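PDB 3W5M: alpha-L-rhamnosidase from Streptomyces avermitilis, which hydrolyses terminal non-reducing alpha-L-rhamnose residues from citrus flavonoids such as naringin and rutin and from the arabinogalactan-protein gum arabic. Local coordinates for residues G509-R514 with L525-V530; G569-E574 with G889-W894; I482-P487 with I616-R621. One frame throughout, in Å; residues are numbered along the deposited sequence.

How the contacts relate
Contact 1 lies within the concanavalin-like beta domain. Contacts 2 and 3 join this beta region to the (alpha/alpha)6-barrel. The centre of contact 1 is about 11 Å from that of contact 2 and about 14 Å from that of contact 3. Two salt bridges tie contact 1 to the others: Arg526 NE to Glu574 OE1 (2.8 Å) in contact 2, and Arg512 NH2 to Glu485 OE1 (2.8 Å) in contact 3. Thr891 and Thr892 of contact 2 pack on Trp618 of contact 3. Contacts 1 and 3 lie near the catalytic-domain rhamnose site, not in it: the side chains of His527 and Arg634 are about 11 Å apart, those of Trp618 and His916 about 12 Å.

Contact 1. Residues G509-R514 with L525-V530; sequences GSVRLR and LRHAEV
Val511 reaches across to both Leu525 and His527, one methyl to each. Its CG2 meets Leu525 CD1 at 3.7 Å, the closest approach of the contact. Its CG1 comes to the edge of the His527 imidazole, in the ring plane, 3.9 Å from NE2. The first torsion of Val511 (chi1 -45°) sets this fork: CG1 lies anti to the carbonyl carbon, and CG2 sits between the backbone N and the carbonyl carbon. All the touching residues are buried.

The packing is looser at Leu513. Its CD2 is 4.3 Å from Leu525 CD1, so the two leucines meet only lightly. The outer side of strand 510-514 differs in character. Arg512 points away from the contact, is partly exposed, and forms salt bridges with Glu485 and Glu562.

The short strand segments 510-514 and 525-528 run 9.5 Å apart at closest approach, with 144° between their directions. They are not hydrogen-bonded neighbours. They face each other across the interior of the concanavalin-like beta-sandwich, and Val573 of strand 572-576 touches both Val511 and His527.

One water is held at the polar end of this apolar patch. It accepts from Val511 N at 2.9 Å and, more weakly, from His527 NE2 at 2.8 Å. The other ring nitrogen, ND1, is hydrogen-bonded to the carbonyl oxygen of Ala547. His568 stacks on the ring and Phe570 meets it edge-to-face.

The chemistry divides in two. Methyl groups of Val511, Leu513 and Leu525 meet between the strands, while Ala547 O satisfies ND1 and the water only weakly serves NE2. The ND1 bond probably limits ring rotation and calls for a proton on ND1. A second proton, on NE2, might make the ring positively charged, but the weak water bond is slender evidence for it.

Contact 2. Residues G569-E574 with G889-W894; sequences GFRYVE and GSTTMW
Arg571 leaves its backbone with CG anti to N (chi1 171°) and stays extended as far as NE, which carries its guanidinium out to Gly889 and Thr891. Thr891 has OG1 between its backbone N and carbonyl carbon (chi1 51°). CG2 is then anti to the carbonyl carbon and lies 4.1 Å from Arg571 NH1, obliquely to the guanidinium.

Two waters make the main polar link, and NH1 donates to both. The first is 2.9 Å from Arg571 NH1, in the guanidinium plane. It donates to Gly889 O at 2.9 Å and is hydrogen-bonded to Thr891 OG1 at 2.8 Å. The second also takes a hydrogen from NH1, and it donates to Gly889 O at 2.7 Å. The carbonyl of Gly889 thus receives two water hydrogens.

Arg571 and Tyr572 both face Ala528 of strand 522-528, a classic beta bulge at the corner where the chain passes between strands. On the barrel side, Gly889, with positive phi, is the C-prime residue of a Schellman motif that ends helix 883-887. The contact joins this bulge in the concanavalin-like domain to a helix end in the six-hairpin glycosidase domain.

Asp502 and Tyr572 steady the guanidinium. NE forms a salt bridge with Asp502. The Tyr572 ring turns a face to the arginine: Arg571 CG is 3.7 Å above the centre of the Tyr572 ring, and Tyr572 OH lies over one guanidinium face, toward its rim. Thr891 is itself held by Asn506 N at OG1 and by the Gln505 side chain at its carbonyl O.

Contact 3. Residues I482-P487 with I616-R621; sequences IAKELP and ITWGQR
Lys484 and Leu486 both reach the outer end of the Trp618 indole, around CH2. Lys484 crosses the tryptophan side chain at about a right angle. Its CE lies at the ring edge, near the plane, 3.9 Å from Trp618 CH2. The lysine leaves its backbone with CG between N and the carbonyl carbon (chi1 54°), and a bend at chi3 (-85°) brings CE up to that edge, equally near CH2 and CZ2 of Trp618. Leu486 comes from the opposite direction to Trp618, and its CD1 meets Trp618 CH2 obliquely at 4.1 Å.

Arg621 occupies one face of the indole. Its guanidinium lies over the ring, with Arg621 CZ 3.7 Å above the plane. Thr617, one turn earlier in the helix, holds that group side-on with two bonds. The bond from Arg621 NE to Thr617 O, 3.1 Å, is nearly straight at the hydrogen (165°), but NE stands above the carbonyl plane. Arg621 NH2 donates to Thr617 OG1 at 3.0 Å. Thr617 O also accepts the helical bond from Arg621 N, on the opposite face of its carbonyl plane. These bonds should fix the guanidinium against the ring.

Lys484 CD also approaches Arg621 NH1 at 4.2 Å. The charged ends are further apart, with Lys484 NZ 5.6 Å from Arg621 NH1. Any repulsion is probably modest, as the lysine is exposed.

Strand 480-493 thus meets helix 607-622 of the (alpha/alpha)6-barrel. Met507 of strand 506-508 touches both Leu486 and Trp618. Strand 587-594 pairs with strand 480-493 and sends His593 to Arg621, while helix 641-654 packs on Ile616 and Thr617.

Contact 1. Residues G509-R514 with L525-V530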
loop_
_atom_site.group_PDB
_atom_site.type_symbol
_atom_site.label_atom_id
_atom_site.label_comp_id
_atom_site.label_asym_id
_atom_site.label_seq_id
_atom_site.Cartn_x
_atom_site.Cartn_y
_atom_site.Cartn_z
ATOM N N GLY A 509 9.018 3.143 -3.533
ATOM C CA GLY A 509 9.961 2.011 -3.659
ATOM C C GLY A 509 11.249 2.369 -2.958
ATOM O O GLY A 509 11.236 2.925 -1.849
ATOM N N SER A 510 12.384 2.032 -3.567
ATOM C CA SER A 510 13.660 2.367 -2.931
ATOM C C SER A 510 14.714 2.423 -4.047
ATOM O O SER A 510 14.421 2.093 -5.181
ATOM C CB SER A 510 14.037 1.325 -1.842
ATOM O OG SER A 510 14.095 0.015 -2.375
ATOM N N VAL A 511 15.936 2.821 -3.733
ATOM C CA VAL A 511 16.900 3.055 -4.792
ATOM C C VAL A 511 17.894 1.901 -4.942
ATOM O O VAL A 511 17.989 1.037 -4.090
ATOM C CB VAL A 511 17.629 4.408 -4.599
ATOM C CG1 VAL A 511 16.629 5.485 -4.244
ATOM C CG2 VAL A 511 18.737 4.309 -3.563
ATOM N N ARG A 512 18.589 1.877 -6.057
ATOM C CA ARG A 512 19.853 1.152 -6.164
ATOM C C ARG A 512 20.940 2.203 -6.108
ATOM O O ARG A 512 20.904 3.185 -6.885
ATOM C CB ARG A 512 19.926 0.416 -7.500
ATOM C CG ARG A 512 21.313 -0.184 -7.757
ATOM C CD ARG A 512 21.306 -1.219 -8.871
ATOM N NE ARG A 512 20.919 -0.631 -10.149
ATOM C CZ ARG A 512 19.731 -0.810 -10.717
ATOM N NH1 ARG A 512 18.809 -1.568 -10.131
ATOM N NH2 ARG A 512 19.472 -0.222 -11.873
ATOM N N LEU A 513 21.894 1.995 -5.202
ATOM C CA LEU A 513 23.055 2.861 -5.036
ATOM C C LEU A 513 24.248 2.121 -5.616
ATOM O O LEU A 513 24.451 0.933 -5.280
ATOM C CB LEU A 513 23.279 3.114 -3.555
ATOM C CG LEU A 513 24.527 3.864 -3.112
ATOM C CD1 LEU A 513 24.508 5.324 -3.604
ATOM C CD2 LEU A 513 24.700 3.771 -1.605
ATOM N N ARG A 514 24.995 2.793 -6.512
ATOM C CA ARG A 514 26.311 2.305 -6.950
ATOM C C ARG A 514 27.365 3.246 -6.381
ATOM O O ARG A 514 27.240 4.470 -6.478
ATOM C CB ARG A 514 26.469 2.248 -8.476
ATOM C CG ARG A 514 25.394 1.517 -9.266
ATOM C CD ARG A 514 25.253 0.039 -8.909
ATOM N NE ARG A 514 26.483 -0.736 -9.117
ATOM C CZ ARG A 514 26.864 -1.267 -10.275
ATOM N NH1 ARG A 514 26.120 -1.107 -11.363
ATOM N NH2 ARG A 514 28.000 -1.959 -10.337
ATOM N N LEU A 525 21.253 8.068 2.674
ATOM C CA LEU A 525 20.308 8.434 1.618
ATOM C C LEU A 525 19.030 8.821 2.298
ATOM O O LEU A 525 18.370 7.964 2.869
ATOM C CB LEU A 525 19.994 7.243 0.702
ATOM C CG LEU A 525 21.207 6.497 0.128
ATOM C CD1 LEU A 525 20.772 5.254 -0.635
ATOM C CD2 LEU A 525 22.022 7.436 -0.754
ATOM N N ARG A 526 18.672 10.089 2.205
ATOM C CA ARG A 526 17.370 10.563 2.680
ATOM C C ARG A 526 16.443 10.779 1.485
ATOM O O ARG A 526 16.888 11.055 0.372
ATOM C CB ARG A 526 17.501 11.826 3.522
ATOM C CG ARG A 526 18.202 11.598 4.861
ATOM C CD ARG A 526 17.925 12.690 5.881
ATOM N NE ARG A 526 18.288 14.019 5.385
ATOM C CZ ARG A 526 17.589 15.131 5.610
ATOM N NH1 ARG A 526 16.482 15.096 6.346
ATOM N NH2 ARG A 526 18.001 16.281 5.087
ATOM N N HIS A 527 15.137 10.629 1.711
ATOM C CA HIS A 527 14.189 10.618 0.630
ATOM C C HIS A 527 13.109 11.651 0.898
ATOM O O HIS A 527 12.601 11.740 2.016
ATOM C CB HIS A 527 13.562 9.215 0.473
ATOM C CG HIS A 527 14.560 8.137 0.197
ATOM N ND1 HIS A 527 15.335 7.578 1.189
ATOM C CD2 HIS A 527 14.881 7.485 -0.943
ATOM C CE1 HIS A 527 16.126 6.659 0.664
ATOM N NE2 HIS A 527 15.877 6.588 -0.629
ATOM N N ALA A 528 12.793 12.437 -0.130
ATOM C CA ALA A 528 11.821 13.546 0.005
ATOM C C ALA A 528 10.923 13.672 -1.182
ATOM O O ALA A 528 11.317 13.405 -2.315
ATOM C CB ALA A 528 12.538 14.880 0.230
ATOM N N GLU A 529 9.710 14.160 -0.927
ATOM C CA GLU A 529 8.745 14.378 -2.005
ATOM C C GLU A 529 8.962 15.722 -2.721
ATOM O O GLU A 529 8.638 15.848 -3.896
ATOM C CB GLU A 529 7.315 14.378 -1.414
ATOM C CG GLU A 529 6.871 13.121 -0.687
ATOM C CD GLU A 529 5.359 13.120 -0.449
ATOM O OE1 GLU A 529 4.905 13.818 0.498
ATOM O OE2 GLU A 529 4.631 12.454 -1.234
ATOM N N VAL A 530 9.475 16.712 -1.992
ATOM C CA VAL A 530 9.630 18.097 -2.494
ATOM C C VAL A 530 10.921 18.727 -1.970
ATOM O O VAL A 530 11.594 18.153 -1.090
ATOM C CB VAL A 530 8.417 18.984 -2.101
ATOM C CG1 VAL A 530 7.142 18.476 -2.786
ATOM C CG2 VAL A 530 8.238 19.012 -0.593
HETATM O O HOH W 1 16.142 3.856 -0.999
#

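Contact 2. Residues G569-E574 with G889-W894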
loop_
_atom_site.group_PDB
_atom_site.type_symbol
_atom_site.label_atom_id
_atom_site.label_comp_id
_atom_site.label_asym_id
_atom_site.label_seq_id
_atom_site.Cartn_x
_atom_site.Cartn_y
_atom_site.Cartn_z
ATOM N N GLY A 569 8.342 7.057 -0.153
ATOM C CA GLY A 569 7.672 7.859 -1.192
ATOM C C GLY A 569 8.489 9.130 -1.418
ATOM O O GLY A 569 8.739 9.888 -0.474
ATOM N N PHE A 570 8.936 9.345 -2.649
ATOM C CA PHE A 570 9.943 10.396 -2.911
ATOM C C PHE A 570 10.113 10.646 -4.379
ATOM O O PHE A 570 9.890 9.743 -5.213
ATOM C CB PHE A 570 11.321 9.974 -2.354
ATOM C CG PHE A 570 11.880 8.740 -2.993
ATOM C CD1 PHE A 570 11.401 7.470 -2.638
ATOM C CD2 PHE A 570 12.922 8.825 -3.905
ATOM C CE1 PHE A 570 11.945 6.331 -3.222
ATOM C CE2 PHE A 570 13.460 7.692 -4.487
ATOM C CZ PHE A 570 12.967 6.447 -4.160
ATOM N N ARG A 571 10.541 11.874 -4.673
ATOM C CA ARG A 571 11.049 12.261 -5.987
ATOM C C ARG A 571 12.549 12.582 -5.904
ATOM O O ARG A 571 13.291 12.454 -6.890
ATOM C CB ARG A 571 10.292 13.494 -6.485
ATOM C CG ARG A 571 10.926 14.082 -7.751
ATOM C CD ARG A 571 10.053 15.133 -8.434
ATOM N NE ARG A 571 10.835 15.852 -9.435
ATOM C CZ ARG A 571 10.342 16.763 -10.273
ATOM N NH1 ARG A 571 9.054 17.089 -10.228
ATOM N NH2 ARG A 571 11.149 17.373 -11.141
ATOM N N TYR A 572 12.991 13.003 -4.733
ATOM C CA TYR A 572 14.388 13.451 -4.563
ATOM C C TYR A 572 15.109 12.581 -3.549
ATOM O O TYR A 572 14.522 12.182 -2.534
ATOM C CB TYR A 572 14.415 14.900 -4.102
ATOM C CG TYR A 572 13.602 15.832 -4.987
ATOM C CD1 TYR A 572 14.163 16.404 -6.119
ATOM C CD2 TYR A 572 12.267 16.147 -4.674
ATOM C CE1 TYR A 572 13.424 17.243 -6.937
ATOM C CE2 TYR A 572 11.520 16.983 -5.485
ATOM C CZ TYR A 572 12.112 17.532 -6.607
ATOM O OH TYR A 572 11.385 18.372 -7.413
ATOM N N VAL A 573 16.385 12.308 -3.832
ATOM C CA VAL A 573 17.267 11.578 -2.919
ATOM C C VAL A 573 18.452 12.476 -2.549
ATOM O O VAL A 573 19.182 12.931 -3.437
ATOM C CB VAL A 573 17.769 10.274 -3.550
ATOM C CG1 VAL A 573 18.591 9.468 -2.535
ATOM C CG2 VAL A 573 16.585 9.459 -4.053
ATOM N N GLU A 574 18.619 12.716 -1.252
ATOM C CA GLU A 574 19.778 13.418 -0.697
ATOM C C GLU A 574 20.858 12.426 -0.275
ATOM O O GLU A 574 20.609 11.515 0.509
ATOM C CB GLU A 574 19.366 14.216 0.512
ATOM C CG GLU A 574 20.509 14.967 1.184
ATOM C CD GLU A 574 20.199 15.296 2.640
ATOM O OE1 GLU A 574 20.392 14.430 3.552
ATOM O OE2 GLU A 574 19.785 16.439 2.890
ATOM N N GLY A 889 4.652 21.780 -10.919
ATOM C CA GLY A 889 5.507 20.622 -11.158
ATOM C C GLY A 889 5.048 19.318 -10.500
ATOM O O GLY A 889 5.834 18.369 -10.424
ATOM N N SER A 890 3.789 19.256 -10.041
ATOM C CA SER A 890 3.254 17.993 -9.452
ATOM C C SER A 890 3.378 16.836 -10.430
ATOM O O SER A 890 3.211 17.009 -11.636
ATOM C CB SER A 890 1.802 18.145 -8.967
ATOM O OG SER A 890 0.902 18.205 -10.062
ATOM N N THR A 891 3.706 15.651 -9.909
ATOM C CA THR A 891 3.720 14.446 -10.725
ATOM C C THR A 891 2.815 13.366 -10.097
ATOM O O THR A 891 2.793 12.236 -10.564
ATOM C CB THR A 891 5.151 13.892 -10.900
ATOM O OG1 THR A 891 5.741 13.777 -9.605
ATOM C CG2 THR A 891 6.035 14.850 -11.794
ATOM N N THR A 892 2.137 13.720 -9.010
ATOM C CA THR A 892 1.169 12.872 -8.321
ATOM C C THR A 892 0.081 13.814 -7.843
ATOM O O THR A 892 0.178 15.022 -8.087
ATOM C CB THR A 892 1.760 12.144 -7.101
ATOM O OG1 THR A 892 2.436 13.078 -6.234
ATOM C CG2 THR A 892 2.715 11.040 -7.525
ATOM N N MET A 893 -0.952 13.281 -7.188
ATOM C CA MET A 893 -2.010 14.118 -6.627
ATOM C C MET A 893 -1.655 14.435 -5.199
ATOM O O MET A 893 -1.199 13.558 -4.443
ATOM C CB MET A 893 -3.393 13.445 -6.683
ATOM C CG MET A 893 -3.712 12.828 -8.035
ATOM S SD MET A 893 -3.518 13.904 -9.451
ATOM C CE MET A 893 -4.926 14.957 -9.069
ATOM N N TRP A 894 -1.865 15.690 -4.805
ATOM C CA TRP A 894 -1.572 16.091 -3.418
ATOM C C TRP A 894 -2.724 15.867 -2.454
ATOM O O TRP A 894 -3.902 15.872 -2.868
ATOM C CB TRP A 894 -1.192 17.581 -3.366
ATOM C CG TRP A 894 -0.061 17.990 -4.223
ATOM C CD1 TRP A 894 0.911 17.196 -4.779
ATOM C CD2 TRP A 894 0.265 19.339 -4.574
ATOM N NE1 TRP A 894 1.810 17.985 -5.482
ATOM C CE2 TRP A 894 1.437 19.300 -5.359
ATOM C CE3 TRP A 894 -0.331 20.579 -4.300
ATOM C CZ2 TRP A 894 2.021 20.468 -5.900
ATOM C CZ3 TRP A 894 0.259 21.746 -4.823
ATOM C CH2 TRP A 894 1.425 21.673 -5.602
HETATM O O HOH W 2 6.768 16.237 -8.720
HETATM O O HOH W 3 7.698 18.408 -12.392
#

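Contact 3. Residues I482-P487 with I616-R621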
loop_
_atom_site.group_PDB
_atom_site.type_symbol
_atom_site.label_atom_id
_atom_site.label_comp_id
_atom_site.label_asym_id
_atom_site.label_seq_id
_atom_site.Cartn_x
_atom_site.Cartn_y
_atom_site.Cartn_z
ATOM N N ILE A 482 8.986 -4.987 -8.451
ATOM C CA ILE A 482 9.527 -3.803 -9.152
ATOM C C ILE A 482 8.910 -3.774 -10.536
ATOM O O ILE A 482 8.960 -4.775 -11.275
ATOM C CB ILE A 482 11.073 -3.865 -9.228
ATOM C CG1 ILE A 482 11.641 -3.818 -7.805
ATOM C CG2 ILE A 482 11.651 -2.750 -10.128
ATOM C CD1 ILE A 482 13.100 -4.187 -7.723
ATOM N N ALA A 483 8.275 -2.657 -10.882
ATOM C CA ALA A 483 7.581 -2.563 -12.163
ATOM C C ALA A 483 8.421 -1.777 -13.153
ATOM O O ALA A 483 8.252 -1.923 -14.364
ATOM C CB ALA A 483 6.235 -1.888 -11.975
ATOM N N LYS A 484 9.287 -0.911 -12.640
ATOM C CA LYS A 484 10.176 -0.084 -13.498
ATOM C C LYS A 484 11.232 0.625 -12.688
ATOM O O LYS A 484 11.125 0.726 -11.459
ATOM C CB LYS A 484 9.418 0.913 -14.379
ATOM C CG LYS A 484 8.478 1.847 -13.672
ATOM C CD LYS A 484 7.812 2.766 -14.694
ATOM C CE LYS A 484 8.685 3.963 -14.987
ATOM N NZ LYS A 484 8.680 4.259 -16.441
ATOM N N GLU A 485 12.282 1.064 -13.386
ATOM C CA GLU A 485 13.366 1.810 -12.767
ATOM C C GLU A 485 13.330 3.255 -13.282
ATOM O O GLU A 485 12.947 3.477 -14.433
ATOM C CB GLU A 485 14.704 1.140 -13.077
ATOM C CG GLU A 485 14.835 -0.231 -12.425
ATOM C CD GLU A 485 16.223 -0.842 -12.559
ATOM O OE1 GLU A 485 17.052 -0.339 -13.368
ATOM O OE2 GLU A 485 16.494 -1.836 -11.847
ATOM N N LEU A 486 13.680 4.214 -12.428
ATOM C CA LEU A 486 13.782 5.625 -12.802
ATOM C C LEU A 486 15.200 6.114 -12.569
ATOM O O LEU A 486 15.579 6.358 -11.428
ATOM C CB LEU A 486 12.808 6.496 -11.983
ATOM C CG LEU A 486 11.289 6.327 -12.181
ATOM C CD1 LEU A 486 10.497 7.183 -11.204
ATOM C CD2 LEU A 486 10.876 6.641 -13.621
ATOM N N PRO A 487 15.992 6.283 -13.646
ATOM C CA PRO A 487 17.367 6.774 -13.420
ATOM C C PRO A 487 17.305 8.214 -12.931
ATOM O O PRO A 487 16.377 8.922 -13.274
ATOM C CB PRO A 487 18.011 6.717 -14.820
ATOM C CG PRO A 487 17.125 5.847 -15.642
ATOM C CD PRO A 487 15.736 5.966 -15.063
ATOM N N ILE A 616 -2.544 10.840 -11.953
ATOM C CA ILE A 616 -3.509 9.873 -11.420
ATOM C C ILE A 616 -2.921 8.445 -11.321
ATOM O O ILE A 616 -3.046 7.815 -10.279
ATOM C CB ILE A 616 -4.811 9.856 -12.259
ATOM C CG1 ILE A 616 -5.544 11.190 -12.071
ATOM C CG2 ILE A 616 -5.725 8.706 -11.825
ATOM C CD1 ILE A 616 -6.598 11.459 -13.127
ATOM N N THR A 617 -2.334 7.963 -12.407
ATOM C CA THR A 617 -1.794 6.590 -12.470
ATOM C C THR A 617 -0.586 6.466 -11.572
ATOM O O THR A 617 -0.326 5.392 -11.023
ATOM C CB THR A 617 -1.461 6.103 -13.895
ATOM O OG1 THR A 617 -0.333 6.820 -14.434
ATOM C CG2 THR A 617 -2.686 6.259 -14.840
ATOM N N TRP A 618 0.157 7.561 -11.396
ATOM C CA TRP A 618 1.284 7.524 -10.454
ATOM C C TRP A 618 0.819 7.581 -8.992
ATOM O O TRP A 618 1.395 6.916 -8.146
ATOM C CB TRP A 618 2.349 8.596 -10.798
ATOM C CG TRP A 618 3.277 8.193 -11.905
ATOM C CD1 TRP A 618 3.151 8.473 -13.223
ATOM C CD2 TRP A 618 4.454 7.375 -11.776
ATOM N NE1 TRP A 618 4.181 7.895 -13.932
ATOM C CE2 TRP A 618 5.001 7.225 -13.065
ATOM C CE3 TRP A 618 5.095 6.758 -10.682
ATOM C CZ2 TRP A 618 6.187 6.487 -13.317
ATOM C CZ3 TRP A 618 6.266 6.015 -10.921
ATOM C CH2 TRP A 618 6.796 5.894 -12.236
ATOM N N GLY A 619 -0.201 8.394 -8.672
ATOM C CA GLY A 619 -0.762 8.419 -7.337
ATOM C C GLY A 619 -1.384 7.073 -6.988
ATOM O O GLY A 619 -1.265 6.599 -5.851
ATOM N N GLN A 620 -2.017 6.427 -7.969
ATOM C CA GLN A 620 -2.635 5.132 -7.690
ATOM C C GLN A 620 -1.536 4.094 -7.420
ATOM O O GLN A 620 -1.539 3.408 -6.395
ATOM C CB GLN A 620 -3.477 4.659 -8.861
ATOM C CG GLN A 620 -4.068 3.268 -8.653
ATOM C CD GLN A 620 -4.895 2.805 -9.836
ATOM O OE1 GLN A 620 -5.601 1.780 -9.773
ATOM N NE2 GLN A 620 -4.781 3.518 -10.932
ATOM N N ARG A 621 -0.594 3.996 -8.328
ATOM C CA ARG A 621 0.407 2.924 -8.188
ATOM C C ARG A 621 1.263 3.105 -6.938
ATOM O O ARG A 621 1.667 2.117 -6.298
ATOM C CB ARG A 621 1.239 2.768 -9.463
ATOM C CG ARG A 621 2.419 3.713 -9.596
ATOM C CD ARG A 621 3.072 3.511 -10.946
ATOM N NE ARG A 621 2.381 4.268 -11.994
ATOM C CZ ARG A 621 2.751 4.308 -13.277
ATOM N NH1 ARG A 621 3.800 3.605 -13.708
ATOM N NH2 ARG A 621 2.069 5.057 -14.145
#